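Local coordinates for protein beta-lactamase Mb2281c (Mycobacterium bovis, PDB 3I7J) that probably hydrolyses beta-lactams or related substrates as a member of the serine beta-lactamase family, its natural substrate being unestablished, at residues I20-V25 and D162-S167; H85-L90 and S100-T105; E129-V134 and A157-D162. One frame throughout, in Å; residues are numbered along the deposited sequence.

Contact 1: residues I20-V25 and D162-S167; sequences IGPAGV and DLLRPS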
loop_
_atom_site.group_PDB
_atom_site.type_symbol
_atom_site.label_atom_id
_atom_site.label_comp_id
_atom_site.label_asym_id
_atom_site.label_seq_id
_atom_site.Cartn_x
_atom_site.Cartn_y
_atom_site.Cartn_z
ATOM N N ILE A 20 8.776 -5.103 -11.628
ATOM C CA ILE A 20 9.923 -4.274 -11.284
ATOM C C ILE A 20 10.945 -5.062 -10.470
ATOM O O ILE A 20 10.594 -5.871 -9.609
ATOM C CB ILE A 20 9.499 -3.027 -10.446
ATOM C CG1 ILE A 20 8.448 -2.214 -11.208
ATOM C CG2 ILE A 20 10.710 -2.155 -10.134
ATOM C CD1 ILE A 20 7.056 -2.832 -11.181
ATOM N N GLY A 21 12.214 -4.818 -10.769
ATOM C CA GLY A 21 13.299 -5.463 -10.064
ATOM C C GLY A 21 14.180 -4.330 -9.586
ATOM O O GLY A 21 13.937 -3.176 -9.956
ATOM N N PRO A 22 15.204 -4.606 -8.771
ATOM C CA PRO A 22 16.096 -3.551 -8.272
ATOM C C PRO A 22 16.795 -2.752 -9.383
ATOM O O PRO A 22 17.213 -1.610 -9.173
ATOM C CB PRO A 22 17.075 -4.321 -7.389
ATOM C CG PRO A 22 17.119 -5.675 -8.045
ATOM C CD PRO A 22 15.674 -5.938 -8.358
ATOM N N ALA A 23 16.908 -3.349 -10.567
ATOM C CA ALA A 23 17.554 -2.687 -11.695
ATOM C C ALA A 23 16.574 -1.878 -12.542
ATOM O O ALA A 23 16.984 -1.057 -13.358
ATOM C CB ALA A 23 18.272 -3.715 -12.568
ATOM N N GLY A 24 15.280 -2.104 -12.351
ATOM C CA GLY A 24 14.299 -1.359 -13.118
ATOM C C GLY A 24 13.119 -2.203 -13.545
ATOM O O GLY A 24 12.899 -3.296 -13.023
ATOM N N VAL A 25 12.351 -1.691 -14.500
ATOM C CA VAL A 25 11.184 -2.400 -15.003
ATOM C C VAL A 25 11.637 -3.569 -15.873
ATOM O O VAL A 25 12.375 -3.381 -16.838
ATOM C CB VAL A 25 10.296 -1.467 -15.837
ATOM C CG1 VAL A 25 9.001 -2.167 -16.180
ATOM C CG2 VAL A 25 10.024 -0.188 -15.057
ATOM N N ASP A 162 11.317 2.260 -5.107
ATOM C CA ASP A 162 11.667 2.834 -3.819
ATOM C C ASP A 162 11.372 1.823 -2.709
ATOM O O ASP A 162 12.029 1.819 -1.668
ATOM C CB ASP A 162 10.870 4.119 -3.591
ATOM C CG ASP A 162 11.384 4.923 -2.422
ATOM O OD1 ASP A 162 12.529 5.406 -2.497
ATOM O OD2 ASP A 162 10.647 5.077 -1.429
ATOM N N LEU A 163 10.385 0.961 -2.935
ATOM C CA LEU A 163 10.025 -0.051 -1.938
ATOM C C LEU A 163 10.990 -1.242 -1.960
ATOM O O LEU A 163 11.077 -2.004 -1.000
ATOM C CB LEU A 163 8.592 -0.540 -2.181
ATOM C CG LEU A 163 7.503 0.529 -2.062
ATOM C CD1 LEU A 163 6.118 -0.078 -2.324
ATOM C CD2 LEU A 163 7.557 1.136 -0.668
ATOM N N LEU A 164 11.717 -1.377 -3.063
ATOM C CA LEU A 164 12.672 -2.460 -3.262
ATOM C C LEU A 164 14.045 -2.032 -2.743
ATOM O O LEU A 164 14.754 -2.810 -2.105
ATOM C CB LEU A 164 12.732 -2.777 -4.755
ATOM C CG LEU A 164 12.762 -4.210 -5.291
ATOM C CD1 LEU A 164 11.848 -5.130 -4.507
ATOM C CD2 LEU A 164 12.356 -4.171 -6.766
ATOM N N ARG A 165 14.398 -0.783 -3.034
ATOM C CA ARG A 165 15.659 -0.159 -2.620
ATOM C C ARG A 165 15.284 1.236 -2.117
ATOM O O ARG A 165 15.299 2.198 -2.879
ATOM C CB ARG A 165 16.606 -0.034 -3.821
ATOM C CG ARG A 165 17.105 -1.362 -4.371
ATOM C CD ARG A 165 17.999 -2.055 -3.359
ATOM N NE ARG A 165 18.545 -3.319 -3.864
ATOM C CZ ARG A 165 17.868 -4.460 -3.920
ATOM N NH1 ARG A 165 16.608 -4.510 -3.499
ATOM N NH2 ARG A 165 18.455 -5.548 -4.394
ATOM N N PRO A 166 14.955 1.363 -0.824
ATOM C CA PRO A 166 14.562 2.643 -0.224
ATOM C C PRO A 166 15.468 3.832 -0.492
ATOM O O PRO A 166 16.677 3.755 -0.305
ATOM C CB PRO A 166 14.467 2.310 1.262
ATOM C CG PRO A 166 15.454 1.191 1.420
ATOM C CD PRO A 166 15.148 0.344 0.222
ATOM N N SER A 167 14.869 4.927 -0.944
ATOM C CA SER A 167 15.615 6.146 -1.201
ATOM C C SER A 167 14.912 7.329 -0.548
ATOM O O SER A 167 15.555 8.228 -0.001
ATOM C CB SER A 167 15.733 6.408 -2.694
ATOM O OG SER A 167 16.493 7.582 -2.916
#
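Leu-164 and Arg-165, at the end of helix 153-164, meet the tight turn between strands 15-21 and 24-29 by apolar packing and by a guanidinium covered on one face by proline. The apolar part rests on one methyl of Leu-164. Leu-164 CD2 lies 3.4 Å from Gly-21 C and 3.5 Å from Pro-22 N, against the peptide that joins these residues. Leu-164 CD2 also reaches Ile-20 CG2 at 4.3 Å and Pro-22 CD at 4.1 Å.

The second interaction is over a face. Pro-22 CB stands 3.5 Å above the guanidinium plane of Arg-165, over its centre, so the CB methylene of the proline covers one face of the cation. Arg-165 NH1 donates to Leu-164 O at 2.9 Å, the acceptor lying in the guanidinium plane although the donor stands above the carbonyl plane. NH2 forms a salt bridge with Asp-241; two polar anchors thus fix the rotation of the plane.

Backbone bonds shape the other partner. Gly-21 and Gly-24 are hydrogen-bonded to each other in both directions around a type I turn. Proline suits its second position, and the positive phi of Gly-24 (141°) is readily reached by a residue without CB. Within the last helical turn, Asp-162 OD1 accepts from Ser-167 N and Thr-168 N, tying down the departing chain, and OD2 makes a salt bridge to Arg-48 of helix 42-56.

The chemistry implies a hairpin end docked on a helix end by shape and dispersion, with the arginine's charge met by Asp-241 and one of its faces by hydrocarbon.

Contact 2: residues H85-L90 and S100-T105; sequences HSDQAL and SNYGFT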
loop_
_atom_site.group_PDB
_atom_site.type_symbol
_atom_site.label_atom_id
_atom_site.label_comp_id
_atom_site.label_asym_id
_atom_site.label_seq_id
_atom_site.Cartn_x
_atom_site.Cartn_y
_atom_site.Cartn_z
ATOM N N HIS A 85 -14.969 4.058 8.844
ATOM C CA HIS A 85 -15.269 5.277 8.103
ATOM C C HIS A 85 -15.400 6.576 8.889
ATOM O O HIS A 85 -15.265 7.654 8.315
ATOM C CB HIS A 85 -16.558 5.073 7.296
ATOM C CG HIS A 85 -16.515 3.902 6.368
ATOM N ND1 HIS A 85 -15.723 3.874 5.239
ATOM C CD2 HIS A 85 -17.159 2.712 6.407
ATOM C CE1 HIS A 85 -15.880 2.715 4.625
ATOM N NE2 HIS A 85 -16.745 1.992 5.313
ATOM N N SER A 86 -15.665 6.492 10.186
ATOM C CA SER A 86 -15.827 7.706 10.974
ATOM C C SER A 86 -14.974 7.747 12.229
ATOM O O SER A 86 -14.348 6.758 12.617
ATOM C CB SER A 86 -17.296 7.887 11.373
ATOM O OG SER A 86 -17.706 6.839 12.238
ATOM N N ASP A 87 -14.990 8.915 12.866
ATOM C CA ASP A 87 -14.251 9.178 14.092
ATOM C C ASP A 87 -14.927 8.495 15.275
ATOM O O ASP A 87 -15.132 9.099 16.330
ATOM C CB ASP A 87 -14.187 10.693 14.326
ATOM C CG ASP A 87 -13.386 11.066 15.558
ATOM O OD1 ASP A 87 -12.629 10.205 16.064
ATOM O OD2 ASP A 87 -13.501 12.228 16.010
ATOM N N GLN A 88 -15.280 7.234 15.094
ATOM C CA GLN A 88 -15.927 6.476 16.150
ATOM C C GLN A 88 -14.903 5.519 16.740
ATOM O O GLN A 88 -14.287 4.736 16.019
ATOM C CB GLN A 88 -17.125 5.710 15.571
ATOM C CG GLN A 88 -17.772 4.689 16.496
ATOM C CD GLN A 88 -18.498 5.310 17.681
ATOM O OE1 GLN A 88 -18.763 6.518 17.714
ATOM N NE2 GLN A 88 -18.838 4.475 18.658
ATOM N N ALA A 89 -14.705 5.598 18.050
ATOM C CA ALA A 89 -13.751 4.727 18.720
ATOM C C ALA A 89 -14.458 3.439 19.118
ATOM O O ALA A 89 -15.295 3.437 20.023
ATOM C CB ALA A 89 -13.180 5.425 19.953
ATOM N N LEU A 90 -14.120 2.345 18.440
ATOM C CA LEU A 90 -14.745 1.050 18.713
ATOM C C LEU A 90 -13.914 0.112 19.577
ATOM O O LEU A 90 -14.414 -0.921 20.016
ATOM C CB LEU A 90 -15.084 0.354 17.395
ATOM C CG LEU A 90 -16.087 1.084 16.500
ATOM C CD1 LEU A 90 -16.297 0.290 15.214
ATOM C CD2 LEU A 90 -17.402 1.257 17.242
ATOM N N SER A 100 -8.809 0.650 8.612
ATOM C CA SER A 100 -9.579 1.885 8.707
ATOM C C SER A 100 -9.176 2.990 7.742
ATOM O O SER A 100 -7.995 3.325 7.619
ATOM C CB SER A 100 -9.507 2.437 10.133
ATOM O OG SER A 100 -10.149 3.698 10.218
ATOM N N ASN A 101 -10.168 3.546 7.050
ATOM C CA ASN A 101 -9.926 4.660 6.139
ATOM C C ASN A 101 -9.776 5.922 6.983
ATOM O O ASN A 101 -8.854 6.702 6.768
ATOM C CB ASN A 101 -11.104 4.878 5.186
ATOM C CG ASN A 101 -11.120 3.902 4.015
ATOM O OD1 ASN A 101 -12.092 3.857 3.270
ATOM N ND2 ASN A 101 -10.049 3.132 3.846
ATOM N N TYR A 102 -10.680 6.116 7.944
ATOM C CA TYR A 102 -10.630 7.309 8.775
ATOM C C TYR A 102 -9.329 7.380 9.570
ATOM O O TYR A 102 -8.859 8.470 9.900
ATOM C CB TYR A 102 -11.851 7.380 9.706
ATOM C CG TYR A 102 -11.963 8.698 10.446
ATOM C CD1 TYR A 102 -11.530 8.815 11.763
ATOM C CD2 TYR A 102 -12.422 9.849 9.798
ATOM C CE1 TYR A 102 -11.540 10.044 12.418
ATOM C CE2 TYR A 102 -12.437 11.089 10.447
ATOM C CZ TYR A 102 -11.990 11.177 11.755
ATOM O OH TYR A 102 -11.971 12.394 12.402
ATOM N N GLY A 103 -8.750 6.220 9.870
ATOM C CA GLY A 103 -7.487 6.196 10.580
ATOM C C GLY A 103 -6.439 6.920 9.744
ATOM O O GLY A 103 -5.581 7.615 10.285
ATOM N N PHE A 104 -6.508 6.779 8.422
ATOM C CA PHE A 104 -5.543 7.447 7.559
ATOM C C PHE A 104 -5.858 8.928 7.402
ATOM O O PHE A 104 -4.965 9.723 7.115
ATOM C CB PHE A 104 -5.456 6.767 6.182
ATOM C CG PHE A 104 -4.304 5.796 6.054
ATOM C CD1 PHE A 104 -4.069 4.841 7.042
ATOM C CD2 PHE A 104 -3.459 5.834 4.948
ATOM C CE1 PHE A 104 -3.007 3.936 6.938
ATOM C CE2 PHE A 104 -2.392 4.933 4.828
ATOM C CZ PHE A 104 -2.169 3.985 5.828
ATOM N N THR A 105 -7.116 9.314 7.593
ATOM C CA THR A 105 -7.445 10.730 7.490
ATOM C C THR A 105 -6.873 11.435 8.710
ATOM O O THR A 105 -6.363 12.543 8.596
ATOM C CB THR A 105 -8.963 10.992 7.439
ATOM O OG1 THR A 105 -9.565 10.482 8.629
ATOM C CG2 THR A 105 -9.583 10.318 6.234
#
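Tyr-102 lays one face of its ring against the backbone of Ser-86 and Asp-87. Asp-87 N sits 3.6 Å above the ring plane over its centre, and Ser-86 C is 3.5 Å above it nearer the rim. Farther along the ring, Tyr-102 CE1 comes within 3.3 Å of both CA and CB of Asp-87, while Tyr-102 OH lies 3.4 Å from Asp-87 CB. The carboxylate and ring planes are only 20° apart, but the aspartate meets the tyrosine mainly through its CA and CB, not its carboxylate oxygens. At the root of the side chain, Tyr-102 CB rests 3.7 Å from His-85 O. A broad aromatic face suits this place because it can cover the flat 86-87 peptide and reach on to CA and CB of Asp-87.

His-85 and Asn-101 make a looser neighbouring contact, side by side and pointing the same way.

The next shell sets these groups in position. Tyr-102 has CG anti to its backbone N (chi1 -171°), which directs the ring's attachment toward the loop. The loop bends in an inverse gamma turn centred on Asp-87, closed by Gln-88 N to Ser-86 O. On the helix side, Ser-100 is the N-cap: its OG accepts from Gly-103 N at 2.9 Å and also bonds to Ala-83 O. Backbone bonds from Met-84 to Asn-101 and Tyr-102 add a further tie.

Asn-101 lies near Lys-43 of a probable SxxK motif (Ser-40 to Lys-43), and Tyr-99 to Asn-101 fit the (Ser/Tyr)-x-Asn pattern of serine beta-lactamases and penicillin-binding proteins, so the loop probably borders the active site.

Contact 3: residues E129-V134 and A157-D162; sequences EPLGMV and AVFAGD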
loop_
_atom_site.group_PDB
_atom_site.type_symbol
_atom_site.label_atom_id
_atom_site.label_comp_id
_atom_site.label_asym_id
_atom_site.label_seq_id
_atom_site.Cartn_x
_atom_site.Cartn_y
_atom_site.Cartn_z
ATOM N N GLU A 129 7.308 13.941 -6.129
ATOM C CA GLU A 129 8.263 14.818 -6.790
ATOM C C GLU A 129 9.686 14.235 -6.733
ATOM O O GLU A 129 10.381 14.171 -7.747
ATOM C CB GLU A 129 8.202 16.198 -6.122
ATOM C CG GLU A 129 8.827 17.350 -6.884
ATOM C CD GLU A 129 10.329 17.216 -7.032
ATOM O OE1 GLU A 129 11.004 16.848 -6.041
ATOM O OE2 GLU A 129 10.838 17.495 -8.139
ATOM N N PRO A 130 10.136 13.787 -5.550
ATOM C CA PRO A 130 11.493 13.227 -5.481
ATOM C C PRO A 130 11.708 11.999 -6.368
ATOM O O PRO A 130 12.815 11.767 -6.856
ATOM C CB PRO A 130 11.665 12.902 -3.995
ATOM C CG PRO A 130 10.796 13.935 -3.320
ATOM C CD PRO A 130 9.552 13.916 -4.205
ATOM N N LEU A 131 10.656 11.217 -6.588
ATOM C CA LEU A 131 10.763 10.015 -7.419
ATOM C C LEU A 131 10.351 10.236 -8.877
ATOM O O LEU A 131 10.374 9.301 -9.675
ATOM C CB LEU A 131 9.919 8.885 -6.812
ATOM C CG LEU A 131 10.413 8.328 -5.465
ATOM C CD1 LEU A 131 9.415 7.350 -4.863
ATOM C CD2 LEU A 131 11.751 7.650 -5.677
ATOM N N GLY A 132 9.969 11.461 -9.221
ATOM C CA GLY A 132 9.560 11.744 -10.586
ATOM C C GLY A 132 8.159 11.283 -10.951
ATOM O O GLY A 132 7.864 11.087 -12.130
HETATM N N MSE A 133 7.300 11.097 -9.950
HETATM C CA MSE A 133 5.915 10.674 -10.170
HETATM C C MSE A 133 5.042 11.866 -10.545
HETATM O O MSE A 133 4.219 12.320 -9.746
HETATM C CB MSE A 133 5.376 10.020 -8.899
HETATM C CG MSE A 133 5.817 8.574 -8.750
HETATM SE SE MSE A 133 5.844 7.864 -6.930
HETATM C CE MSE A 133 7.473 6.873 -7.108
ATOM N N VAL A 134 5.195 12.348 -11.773
ATOM C CA VAL A 134 4.450 13.520 -12.218
ATOM C C VAL A 134 2.998 13.312 -12.660
ATOM O O VAL A 134 2.329 14.253 -13.089
ATOM C CB VAL A 134 5.233 14.268 -13.335
ATOM C CG1 VAL A 134 6.573 14.734 -12.784
ATOM C CG2 VAL A 134 5.451 13.359 -14.543
ATOM N N ALA A 157 5.439 2.070 -10.815
ATOM C CA ALA A 157 6.609 1.240 -11.090
ATOM C C ALA A 157 7.821 1.876 -10.417
ATOM O O ALA A 157 8.650 1.185 -9.825
ATOM C CB ALA A 157 6.836 1.142 -12.595
ATOM N N VAL A 158 7.912 3.199 -10.524
ATOM C CA VAL A 158 8.990 3.963 -9.909
ATOM C C VAL A 158 8.860 3.832 -8.389
ATOM O O VAL A 158 9.853 3.652 -7.683
ATOM C CB VAL A 158 8.899 5.463 -10.298
ATOM C CG1 VAL A 158 9.944 6.269 -9.542
ATOM C CG2 VAL A 158 9.095 5.625 -11.805
ATOM N N PHE A 159 7.627 3.914 -7.892
ATOM C CA PHE A 159 7.369 3.796 -6.460
ATOM C C PHE A 159 7.836 2.432 -5.969
ATOM O O PHE A 159 8.535 2.331 -4.954
ATOM C CB PHE A 159 5.877 3.988 -6.160
ATOM C CG PHE A 159 5.565 4.085 -4.691
ATOM C CD1 PHE A 159 6.081 5.129 -3.919
ATOM C CD2 PHE A 159 4.765 3.134 -4.074
ATOM C CE1 PHE A 159 5.803 5.225 -2.552
ATOM C CE2 PHE A 159 4.483 3.222 -2.708
ATOM C CZ PHE A 159 5.006 4.274 -1.944
ATOM N N ALA A 160 7.468 1.385 -6.705
ATOM C CA ALA A 160 7.869 0.023 -6.346
ATOM C C ALA A 160 9.393 -0.055 -6.241
ATOM O O ALA A 160 9.931 -0.838 -5.457
ATOM C CB ALA A 160 7.362 -0.971 -7.397
ATOM N N GLY A 161 10.080 0.764 -7.035
ATOM C CA GLY A 161 11.530 0.775 -6.995
ATOM C C GLY A 161 12.017 1.269 -5.644
ATOM O O GLY A 161 12.994 0.764 -5.086
ATOM N N ASP A 162 11.317 2.260 -5.107
ATOM C CA ASP A 162 11.667 2.834 -3.819
ATOM C C ASP A 162 11.372 1.823 -2.709
ATOM O O ASP A 162 12.029 1.819 -1.668
ATOM C CB ASP A 162 10.870 4.119 -3.591
ATOM C CG ASP A 162 11.384 4.923 -2.422
ATOM O OD1 ASP A 162 12.529 5.406 -2.497
ATOM O OD2 ASP A 162 10.647 5.077 -1.429
#
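Met-133, selenomethionine in this crystal, sends its terminal CE into the angle between Val-158 and Phe-159 on helix 153-164. Met-133 CE lies 3.4 Å from Phe-159 CB and 3.5 Å from Val-158 CG1, but it is modelled implausibly close to the Phe-159 backbone, so its exact placing is doubtful. As modelled, the methyl comes to the edge of the Phe-159 ring, in its plane, while Met-133 SE stands 5.2 Å from the centroid of the Phe-159 ring and 64° off the normal, an oblique Met-aromatic contact. A long, flexible, polarisable chain suits this reach.

Leu-131 is turned differently. Its side chain crosses that of Asp-162 at about a right angle, Leu-131 CD1 resting 3.8 Å from Asp-162 CB, so that it packs on the aspartate's hydrocarbon. Leu-131 CD1 also comes to the edge of the Phe-159 ring, 4.1 Å from Phe-159 CD1. Leu-131 CB faces Val-158 CG1, a methyl that also lies against Leu-131 O.

Gly-132 lets the chain carry Met-133 inward: its phi of 78° ends helix 119-131 in a Schellman motif, a backbone shape glycine adopts easily.

The contact therefore joins the C-terminal end of helix 119-131 to helix 153-164, with Phe-159 packed further against Val-127 of the first helix and against Pro-44, Leu-45 and Arg-48 of helix 42-56.

Overall arrangement
Contacts 1 and 3 are neighbours, their centres about 10 Å apart, and both use helix 153-164: contact 3 lies earlier on it and contact 1 at its end, with Asp-162 in both. They also touch directly, Ile-20 and Val-25 packing on the Ala-157 and Ala-160 part of the helix. Together they link the edge of the six-stranded antiparallel sheet, through this helix, to helix 119-131. Contact 2 stands on the other side of the chain's centre, about 32 Å from contact 1 and about 28 Å from contact 3 between centres, beside the probable catalytic motif. Along the chain, contact 2 precedes contact 3, and the segments of contact 1 bracket both.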